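Local coordinates for protein serine--tRNA ligase (Pyrococcus horikoshii, PDB 2DQ0) that attaches serine to tRNA(Ser), using ATP and passing through a seryl-adenylate intermediate, and probably also charges tRNA(Sec) with serine, at residues N16-R21 with R105-T110; K35-W40 with K97-Y102; G228-E233 with G349-K354. All coordinates share one frame; numbering follows the deposited sequence.

Interaction 1 of 3, residues N16-R21 with R105-T110; sequences NDLIKR and RLPNIT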
loop_
_atom_site.group_PDB
_atom_site.type_symbol
_atom_site.label_atom_id
_atom_site.label_comp_id
_atom_site.label_asym_id
_atom_site.label_seq_id
_atom_site.Cartn_x
_atom_site.Cartn_y
_atom_site.Cartn_z
ATOM N N ASN A 16 22.307 -27.945 18.454
ATOM C CA ASN A 16 23.279 -27.997 17.373
ATOM C C ASN A 16 22.813 -27.229 16.142
ATOM O O ASN A 16 23.638 -26.674 15.402
ATOM C CB ASN A 16 23.602 -29.451 16.987
ATOM C CG ASN A 16 24.370 -30.194 18.079
ATOM O OD1 ASN A 16 25.107 -29.592 18.865
ATOM N ND2 ASN A 16 24.208 -31.514 18.118
ATOM N N ASP A 17 21.500 -27.188 15.917
ATOM C CA ASP A 17 20.994 -26.478 14.754
ATOM C C ASP A 17 21.180 -24.985 15.012
ATOM O O ASP A 17 21.591 -24.229 14.123
ATOM C CB ASP A 17 19.523 -26.814 14.509
ATOM C CG ASP A 17 19.158 -26.794 13.020
ATOM O OD1 ASP A 17 18.296 -25.988 12.624
ATOM O OD2 ASP A 17 19.733 -27.590 12.246
ATOM N N LEU A 18 20.890 -24.578 16.245
ATOM C CA LEU A 18 21.045 -23.195 16.667
ATOM C C LEU A 18 22.478 -22.764 16.397
ATOM O O LEU A 18 22.733 -21.618 16.025
ATOM C CB LEU A 18 20.757 -23.084 18.154
ATOM C CG LEU A 18 19.475 -22.380 18.594
ATOM C CD1 LEU A 18 18.330 -22.670 17.643
ATOM C CD2 LEU A 18 19.151 -22.813 20.011
ATOM N N ILE A 19 23.420 -23.688 16.583
ATOM C CA ILE A 19 24.818 -23.374 16.343
ATOM C C ILE A 19 25.108 -23.348 14.844
ATOM O O ILE A 19 25.897 -22.526 14.377
ATOM C CB ILE A 19 25.750 -24.365 17.077
ATOM C CG1 ILE A 19 25.642 -24.123 18.586
ATOM C CG2 ILE A 19 27.202 -24.155 16.655
ATOM C CD1 ILE A 19 26.304 -25.178 19.423
ATOM N N LYS A 20 24.470 -24.227 14.080
ATOM C CA LYS A 20 24.682 -24.215 12.639
ATOM C C LYS A 20 24.099 -22.908 12.094
ATOM O O LYS A 20 24.477 -22.447 11.014
ATOM C CB LYS A 20 23.955 -25.376 11.966
ATOM C CG LYS A 20 24.526 -26.751 12.184
ATOM C CD LYS A 20 23.658 -27.784 11.448
ATOM C CE LYS A 20 24.014 -29.212 11.838
ATOM N NZ LYS A 20 22.948 -30.180 11.459
ATOM N N ARG A 21 23.172 -22.321 12.850
ATOM C CA ARG A 21 22.506 -21.095 12.432
ATOM C C ARG A 21 23.201 -19.841 12.883
ATOM O O ARG A 21 22.929 -18.780 12.364
ATOM C CB ARG A 21 21.069 -21.052 12.950
ATOM C CG ARG A 21 20.035 -21.737 12.078
ATOM C CD ARG A 21 18.662 -21.638 12.748
ATOM N NE ARG A 21 17.584 -22.163 11.914
ATOM C CZ ARG A 21 17.120 -21.574 10.822
ATOM N NH1 ARG A 21 16.138 -22.142 10.148
ATOM N NH2 ARG A 21 17.626 -20.417 10.404
ATOM N N ARG A 105 10.275 -17.534 19.713
ATOM C CA ARG A 105 11.478 -16.837 19.361
ATOM C C ARG A 105 12.627 -17.753 18.972
ATOM O O ARG A 105 13.791 -17.369 19.045
ATOM C CB ARG A 105 11.836 -15.873 20.503
ATOM C CG ARG A 105 11.316 -14.444 20.245
ATOM C CD ARG A 105 11.008 -13.643 21.505
ATOM N NE ARG A 105 9.734 -14.087 22.033
ATOM C CZ ARG A 105 8.718 -13.284 22.305
ATOM N NH1 ARG A 105 8.839 -11.987 22.100
ATOM N NH2 ARG A 105 7.582 -13.792 22.770
ATOM N N LEU A 106 12.288 -18.967 18.546
ATOM C CA LEU A 106 13.288 -19.928 18.101
ATOM C C LEU A 106 13.061 -20.222 16.616
ATOM O O LEU A 106 11.938 -20.400 16.172
ATOM C CB LEU A 106 13.222 -21.206 18.948
ATOM C CG LEU A 106 13.785 -21.075 20.376
ATOM C CD1 LEU A 106 13.492 -22.342 21.172
ATOM C CD2 LEU A 106 15.293 -20.817 20.319
ATOM N N PRO A 107 14.133 -20.250 15.825
ATOM C CA PRO A 107 13.973 -20.515 14.398
ATOM C C PRO A 107 13.647 -21.948 14.071
ATOM O O PRO A 107 13.957 -22.854 14.836
ATOM C CB PRO A 107 15.324 -20.096 13.813
ATOM C CG PRO A 107 16.263 -20.498 14.869
ATOM C CD PRO A 107 15.549 -20.026 16.157
ATOM N N ASN A 108 13.042 -22.143 12.902
ATOM C CA ASN A 108 12.679 -23.468 12.446
ATOM C C ASN A 108 13.939 -24.314 12.348
ATOM O O ASN A 108 15.020 -23.803 12.065
ATOM C CB ASN A 108 12.001 -23.404 11.077
ATOM C CG ASN A 108 11.104 -24.609 10.822
ATOM O OD1 ASN A 108 10.402 -24.683 9.812
ATOM N ND2 ASN A 108 11.122 -25.562 11.753
ATOM N N ILE A 109 13.790 -25.608 12.613
ATOM C CA ILE A 109 14.897 -26.530 12.533
ATOM C C ILE A 109 15.174 -26.705 11.050
ATOM O O ILE A 109 14.247 -26.906 10.261
ATOM C CB ILE A 109 14.533 -27.888 13.148
ATOM C CG1 ILE A 109 14.111 -27.701 14.603
ATOM C CG2 ILE A 109 15.733 -28.837 13.075
ATOM C CD1 ILE A 109 15.182 -27.094 15.466
ATOM N N THR A 110 16.448 -26.617 10.676
ATOM C CA THR A 110 16.848 -26.755 9.283
ATOM C C THR A 110 16.784 -28.203 8.834
ATOM O O THR A 110 16.938 -29.132 9.635
ATOM C CB THR A 110 18.302 -26.273 9.040
ATOM O OG1 THR A 110 19.220 -27.210 9.620
ATOM C CG2 THR A 110 18.529 -24.890 9.656
#

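Interaction 2 of 3, residues K35-W40 with K97-Y102; sequences KLDTEW and KKIDYY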
loop_
_atom_site.group_PDB
_atom_site.type_symbol
_atom_site.label_atom_id
_atom_site.label_comp_id
_atom_site.label_asym_id
_atom_site.label_seq_id
_atom_site.Cartn_x
_atom_site.Cartn_y
_atom_site.Cartn_z
ATOM N N LYS A 35 13.702 -26.826 31.933
ATOM C CA LYS A 35 13.496 -26.733 33.370
ATOM C C LYS A 35 12.142 -26.095 33.657
ATOM O O LYS A 35 11.531 -26.341 34.704
ATOM C CB LYS A 35 14.642 -25.950 34.053
ATOM C CG LYS A 35 14.358 -24.499 34.394
ATOM C CD LYS A 35 14.585 -24.204 35.877
ATOM C CE LYS A 35 16.040 -24.412 36.267
ATOM N NZ LYS A 35 16.282 -24.257 37.732
ATOM N N LEU A 36 11.665 -25.281 32.723
ATOM C CA LEU A 36 10.378 -24.632 32.903
ATOM C C LEU A 36 9.294 -25.662 32.651
ATOM O O LEU A 36 8.327 -25.750 33.399
ATOM C CB LEU A 36 10.207 -23.460 31.929
ATOM C CG LEU A 36 10.877 -22.115 32.200
ATOM C CD1 LEU A 36 10.404 -21.131 31.132
ATOM C CD2 LEU A 36 10.522 -21.601 33.590
ATOM N N ASP A 37 9.468 -26.434 31.584
ATOM C CA ASP A 37 8.508 -27.463 31.212
ATOM C C ASP A 37 8.402 -28.447 32.359
ATOM O O ASP A 37 7.315 -28.885 32.720
ATOM C CB ASP A 37 8.977 -28.190 29.945
ATOM C CG ASP A 37 7.910 -29.113 29.359
ATOM O OD1 ASP A 37 6.814 -28.622 29.030
ATOM O OD2 ASP A 37 8.171 -30.324 29.215
ATOM N N THR A 38 9.544 -28.789 32.935
ATOM C CA THR A 38 9.564 -29.718 34.040
ATOM C C THR A 38 8.801 -29.147 35.223
ATOM O O THR A 38 7.960 -29.824 35.813
ATOM C CB THR A 38 11.013 -30.070 34.409
ATOM O OG1 THR A 38 11.449 -31.122 33.540
ATOM C CG2 THR A 38 11.133 -30.536 35.857
ATOM N N GLU A 39 9.077 -27.900 35.564
ATOM C CA GLU A 39 8.373 -27.271 36.667
ATOM C C GLU A 39 6.857 -27.271 36.371
ATOM O O GLU A 39 6.020 -27.553 37.249
ATOM C CB GLU A 39 8.903 -25.850 36.840
ATOM C CG GLU A 39 8.304 -25.085 37.999
ATOM C CD GLU A 39 9.139 -23.881 38.374
ATOM O OE1 GLU A 39 8.693 -23.106 39.252
ATOM O OE2 GLU A 39 10.245 -23.721 37.795
ATOM N N TRP A 40 6.534 -26.975 35.113
ATOM C CA TRP A 40 5.161 -26.926 34.615
ATOM C C TRP A 40 4.429 -28.235 34.898
ATOM O O TRP A 40 3.365 -28.234 35.518
ATOM C CB TRP A 40 5.180 -26.640 33.098
ATOM C CG TRP A 40 3.844 -26.745 32.384
ATOM C CD1 TRP A 40 2.736 -26.003 32.623
ATOM C CD2 TRP A 40 3.499 -27.646 31.317
ATOM N NE1 TRP A 40 1.718 -26.380 31.780
ATOM C CE2 TRP A 40 2.162 -27.387 30.968
ATOM C CE3 TRP A 40 4.193 -28.646 30.626
ATOM C CZ2 TRP A 40 1.498 -28.089 29.958
ATOM C CZ3 TRP A 40 3.530 -29.349 29.620
ATOM C CH2 TRP A 40 2.194 -29.063 29.299
ATOM N N LYS A 97 3.521 -19.219 29.783
ATOM C CA LYS A 97 3.803 -17.946 29.164
ATOM C C LYS A 97 5.303 -17.810 28.869
ATOM O O LYS A 97 5.693 -17.440 27.761
ATOM C CB LYS A 97 3.310 -16.833 30.100
ATOM C CG LYS A 97 3.037 -15.477 29.453
ATOM C CD LYS A 97 1.942 -14.741 30.223
ATOM C CE LYS A 97 0.627 -15.539 30.201
ATOM N NZ LYS A 97 -0.476 -14.952 31.035
ATOM N N LYS A 98 6.141 -18.115 29.858
ATOM C CA LYS A 98 7.590 -18.012 29.694
ATOM C C LYS A 98 8.083 -19.045 28.686
ATOM O O LYS A 98 9.005 -18.781 27.912
ATOM C CB LYS A 98 8.300 -18.217 31.039
ATOM C CG LYS A 98 7.894 -17.223 32.130
ATOM C CD LYS A 98 8.544 -17.567 33.476
ATOM C CE LYS A 98 7.832 -16.903 34.667
ATOM N NZ LYS A 98 8.128 -17.589 35.976
ATOM N N ILE A 99 7.466 -20.220 28.687
ATOM C CA ILE A 99 7.881 -21.250 27.757
ATOM C C ILE A 99 7.606 -20.829 26.313
ATOM O O ILE A 99 8.497 -20.903 25.455
ATOM C CB ILE A 99 7.155 -22.586 28.043
ATOM C CG1 ILE A 99 7.635 -23.161 29.371
ATOM C CG2 ILE A 99 7.414 -23.581 26.925
ATOM C CD1 ILE A 99 6.731 -24.229 29.914
ATOM N N ASP A 100 6.374 -20.391 26.046
ATOM C CA ASP A 100 5.990 -19.979 24.702
ATOM C C ASP A 100 6.808 -18.796 24.206
ATOM O O ASP A 100 7.137 -18.724 23.022
ATOM C CB ASP A 100 4.503 -19.644 24.636
ATOM C CG ASP A 100 3.627 -20.873 24.713
ATOM O OD1 ASP A 100 4.029 -21.926 24.165
ATOM O OD2 ASP A 100 2.529 -20.786 25.305
ATOM N N TYR A 101 7.130 -17.871 25.104
ATOM C CA TYR A 101 7.943 -16.710 24.745
ATOM C C TYR A 101 9.194 -17.162 23.997
ATOM O O TYR A 101 9.561 -16.586 22.980
ATOM C CB TYR A 101 8.355 -15.953 25.991
ATOM C CG TYR A 101 9.289 -14.809 25.713
ATOM C CD1 TYR A 101 8.795 -13.534 25.478
ATOM C CD2 TYR A 101 10.678 -15.000 25.726
ATOM C CE1 TYR A 101 9.656 -12.457 25.266
ATOM C CE2 TYR A 101 11.551 -13.944 25.517
ATOM C CZ TYR A 101 11.031 -12.667 25.287
ATOM O OH TYR A 101 11.878 -11.601 25.073
ATOM N N TYR A 102 9.849 -18.194 24.517
ATOM C CA TYR A 102 11.033 -18.739 23.876
ATOM C C TYR A 102 10.646 -19.522 22.625
ATOM O O TYR A 102 11.275 -19.394 21.566
ATOM C CB TYR A 102 11.781 -19.670 24.828
ATOM C CG TYR A 102 12.363 -18.975 26.035
ATOM C CD1 TYR A 102 11.924 -19.289 27.324
ATOM C CD2 TYR A 102 13.351 -18.004 25.890
ATOM C CE1 TYR A 102 12.453 -18.650 28.431
ATOM C CE2 TYR A 102 13.890 -17.363 26.986
ATOM C CZ TYR A 102 13.438 -17.685 28.256
ATOM O OH TYR A 102 13.955 -17.031 29.348
#

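Interaction 3 of 3, residues G228-E233 with G349-K354; sequences GSTSFE and GYVAAK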
loop_
_atom_site.group_PDB
_atom_site.type_symbol
_atom_site.label_atom_id
_atom_site.label_comp_id
_atom_site.label_asym_id
_atom_site.label_seq_id
_atom_site.Cartn_x
_atom_site.Cartn_y
_atom_site.Cartn_z
ATOM N N GLY A 228 2.600 -14.162 13.095
ATOM C CA GLY A 228 2.338 -15.548 12.785
ATOM C C GLY A 228 3.122 -15.963 11.562
ATOM O O GLY A 228 3.281 -17.154 11.304
ATOM N N SER A 229 3.655 -14.983 10.833
ATOM C CA SER A 229 4.378 -15.247 9.587
ATOM C C SER A 229 5.900 -15.148 9.563
ATOM O O SER A 229 6.534 -15.738 8.675
ATOM C CB SER A 229 3.829 -14.335 8.485
ATOM O OG SER A 229 2.444 -14.537 8.247
ATOM N N THR A 230 6.489 -14.396 10.492
ATOM C CA THR A 230 7.953 -14.235 10.534
ATOM C C THR A 230 8.452 -14.074 11.944
ATOM O O THR A 230 7.705 -14.251 12.898
ATOM C CB THR A 230 8.478 -12.974 9.775
ATOM O OG1 THR A 230 7.683 -11.833 10.122
ATOM C CG2 THR A 230 8.460 -13.188 8.299
ATOM N N SER A 231 9.728 -13.722 12.066
ATOM C CA SER A 231 10.313 -13.532 13.376
ATOM C C SER A 231 10.076 -12.092 13.805
ATOM O O SER A 231 9.971 -11.181 12.974
ATOM C CB SER A 231 11.812 -13.858 13.372
ATOM O OG SER A 231 12.521 -13.020 12.494
ATOM N N PHE A 232 9.974 -11.904 15.110
ATOM C CA PHE A 232 9.716 -10.601 15.677
ATOM C C PHE A 232 10.715 -9.513 15.296
ATOM O O PHE A 232 10.379 -8.333 15.341
ATOM C CB PHE A 232 9.598 -10.744 17.192
ATOM C CG PHE A 232 8.408 -11.556 17.621
ATOM C CD1 PHE A 232 7.123 -11.092 17.399
ATOM C CD2 PHE A 232 8.571 -12.786 18.230
ATOM C CE1 PHE A 232 6.022 -11.845 17.778
ATOM C CE2 PHE A 232 7.472 -13.546 18.610
ATOM C CZ PHE A 232 6.199 -13.077 18.385
ATOM N N GLU A 233 11.929 -9.894 14.905
ATOM C CA GLU A 233 12.928 -8.900 14.511
ATOM C C GLU A 233 12.439 -8.087 13.313
ATOM O O GLU A 233 12.805 -6.917 13.153
ATOM C CB GLU A 233 14.260 -9.565 14.162
ATOM C CG GLU A 233 14.957 -10.205 15.340
ATOM C CD GLU A 233 14.798 -11.717 15.349
ATOM O OE1 GLU A 233 13.646 -12.192 15.221
ATOM O OE2 GLU A 233 15.822 -12.430 15.486
ATOM N N GLY A 349 17.601 -17.646 7.821
ATOM C CA GLY A 349 16.415 -16.951 8.300
ATOM C C GLY A 349 15.527 -17.871 9.123
ATOM O O GLY A 349 15.496 -19.083 8.905
ATOM N N TYR A 350 14.798 -17.282 10.064
ATOM C CA TYR A 350 13.941 -18.010 10.990
ATOM C C TYR A 350 12.793 -18.880 10.490
ATOM O O TYR A 350 12.558 -19.961 11.015
ATOM C CB TYR A 350 13.374 -17.026 12.016
ATOM C CG TYR A 350 14.303 -16.738 13.167
ATOM C CD1 TYR A 350 15.651 -16.457 12.935
ATOM C CD2 TYR A 350 13.846 -16.778 14.494
ATOM C CE1 TYR A 350 16.528 -16.232 13.984
ATOM C CE2 TYR A 350 14.713 -16.548 15.558
ATOM C CZ TYR A 350 16.066 -16.277 15.291
ATOM O OH TYR A 350 16.971 -16.060 16.316
ATOM N N VAL A 351 12.076 -18.423 9.481
ATOM C CA VAL A 351 10.917 -19.167 9.033
ATOM C C VAL A 351 11.154 -20.447 8.253
ATOM O O VAL A 351 10.461 -21.443 8.465
ATOM C CB VAL A 351 9.991 -18.260 8.206
ATOM C CG1 VAL A 351 8.655 -18.951 8.001
ATOM C CG2 VAL A 351 9.818 -16.920 8.911
ATOM N N ALA A 352 12.139 -20.444 7.365
ATOM C CA ALA A 352 12.356 -21.618 6.538
ATOM C C ALA A 352 13.164 -22.758 7.123
ATOM O O ALA A 352 14.013 -22.572 7.991
ATOM C CB ALA A 352 12.966 -21.192 5.212
ATOM N N ALA A 353 12.867 -23.952 6.633
ATOM C CA ALA A 353 13.597 -25.152 7.015
ATOM C C ALA A 353 14.674 -25.320 5.938
ATOM O O ALA A 353 15.774 -25.784 6.210
ATOM C CB ALA A 353 12.673 -26.364 7.016
ATOM N N LYS A 354 14.332 -24.942 4.711
ATOM C CA LYS A 354 15.237 -25.010 3.564
ATOM C C LYS A 354 14.793 -23.936 2.573
ATOM O O LYS A 354 13.589 -23.670 2.423
ATOM C CB LYS A 354 15.182 -26.388 2.901
ATOM C CG LYS A 354 16.098 -26.520 1.706
ATOM C CD LYS A 354 16.059 -27.909 1.105
ATOM C CE LYS A 354 17.109 -28.094 0.032
ATOM N NZ LYS A 354 17.095 -29.506 -0.461
#

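Interaction 1 of 3, residues N16-R21 with R105-T110
Asp17 and Arg21 of helix 11-21 grip the chain at Pro107 to Thr110, where it leaves the long helical arm of the N-terminal tRNA-binding domain. The polar side is tight and largely buried. The Asp17 carboxylate takes two bonds from Thr110. The backbone N of Thr110 lies 2.8 Å from OD1, in a nearly straight bond (174°). The hydroxyl OG1 of Thr110 gives its proton to the syn lone pair of Asp17 OD2, at 2.7 Å. An alanine in place of Asp17 would probably leave the amide and hydroxyl of Thr110 without these acceptors, and the hydroxyl freer to turn.

Arg21 runs extended from CG to NE and slides past the ring of Pro107 in the opposite direction. Its CD lies 3.4 Å from Pro107 CG. Pro107 CB lies over one guanidinium face, toward its rim, and Thr110 CG2 lies over the opposite one. The NH2 of Arg21 bonds to Gly349 O in the catalytic core.

The apolar side is looser. Leu18 CD1 is 4.1 Å from Pro107 CG, with the two side chains at about a right angle. Leu18 CD2 and Leu106 CD2 are 4.4 Å apart. Toward solvent, Ile109 and Thr110 remain partly exposed.

At the guanidinium edge, Asn108 O receives NH1 of Arg21 at 2.8 Å and, weakly, NE of the same residue at 3.0 Å.

Interaction 2 of 3, residues K35-W40 with K97-Y102
Leu36 and Ile99 meet inside the antiparallel coiled coil that forms the tRNA-binding arm, near its base. Their side chains slide past each other in opposite directions. Leu36 CB lies 3.6 Å from Ile99 CG1. In Ile99, CG1 is anti to the carbonyl carbon (chi1 -68°), and CD1 beyond it reaches the backbone of helix 28-65. There CD1 sits 3.9 Å from the N of Asp37. It also approaches Trp40 CB, at 4.3 Å.

The two helices, 28-65 and 72-103, are the halves of one helical hairpin. Across these short segments their axes come within 9.8 Å, and their directions differ by 150°. Leu36 fills the space between them with its CD1 branch. This methyl is 3.6 Å from Lys98 CB, where the two side chains cross at about a right angle. It also meets Tyr102 at the ring edge, 4.2 Å from CE1. The same ring packs edge-to-face with Trp29 of helix 28-65.

Polar ends turn to partners elsewhere. Lys98 covers the seam with the root of its chain, while its NZ forms a salt bridge with Glu94 on its own helix. Asp37 OD2 pairs with Arg8 of helix 4-9.

Interaction 3 of 3, residues G228-E233 with G349-K354
The ring of Tyr350 is met by Glu233 and Ser231. Over one face lies Glu233 OE1, and the carboxylate plane stands at 90° to the ring. The other oxygen, OE2 of Glu233, lies 3.9 Å from both CZ and OH of Tyr350. Ser231 comes in obliquely, with its CB 3.7 Å from Tyr350 CD2. At the far end of the ring the hydroxyl of Tyr350 bonds to Glu23 and Lys26, and elsewhere the side chain touches Pro107.

The Glu233 chain is bent at chi2 (103°), which turns CD aside from an extended course. Ser231 OG lies between its own backbone N and carbonyl carbon (chi1 61°). From there it gives a weak bond to Glu233 OE1, at 3.1 Å, which may help to hold the carboxylate near the ring.

Val351 makes the second half of the contact. Its CG2 points at the opposite backbone. It lies 3.5 Å from Ser229 O and 3.6 Å from Thr230 CA. The methyl CG2 of Thr230 is further off, 4.0 Å from Val351 CG2. Val351 also touches Cys377 and Trp380.

Both segments are loops in the class II synthetase body. They lie close to the active site: the side chain of Thr230 is about 8 Å from the bound seryl-adenylate analogue. Ser229 O is hydrogen-bonded to Gln381.

Between the two loops there is contact but no hydrogen bond. The fit therefore rests on shape. A carboxylate over a tyrosine face is probably not attracted to it, and as Glu233 is exposed, solvent is likely to carry much of its charge. Lys26 and Glu23, both bonded to the hydroxyl, bring charges of opposite sign to the end of the ring.

From the N terminus, the chain passes helix 4-9 and then helix 11-21, which carries one side of interaction 1. Helix 28-65 and helix 72-103 follow, and interaction 2 joins them. It closes the shorter loop, nested inside the one that interaction 1 closes when the chain returns at residues 105-110. Both lie in the N-terminal domain, with centres 19 Å apart. Interaction 3 opens later and closes in series with them, joining two loops of the catalytic body. It still touches interaction 1: Asn108 N probably bonds to Tyr350 O, 2.9 Å away. Interaction 1 thus sits at the junction of arm and body. Interaction 2 stays within the arm.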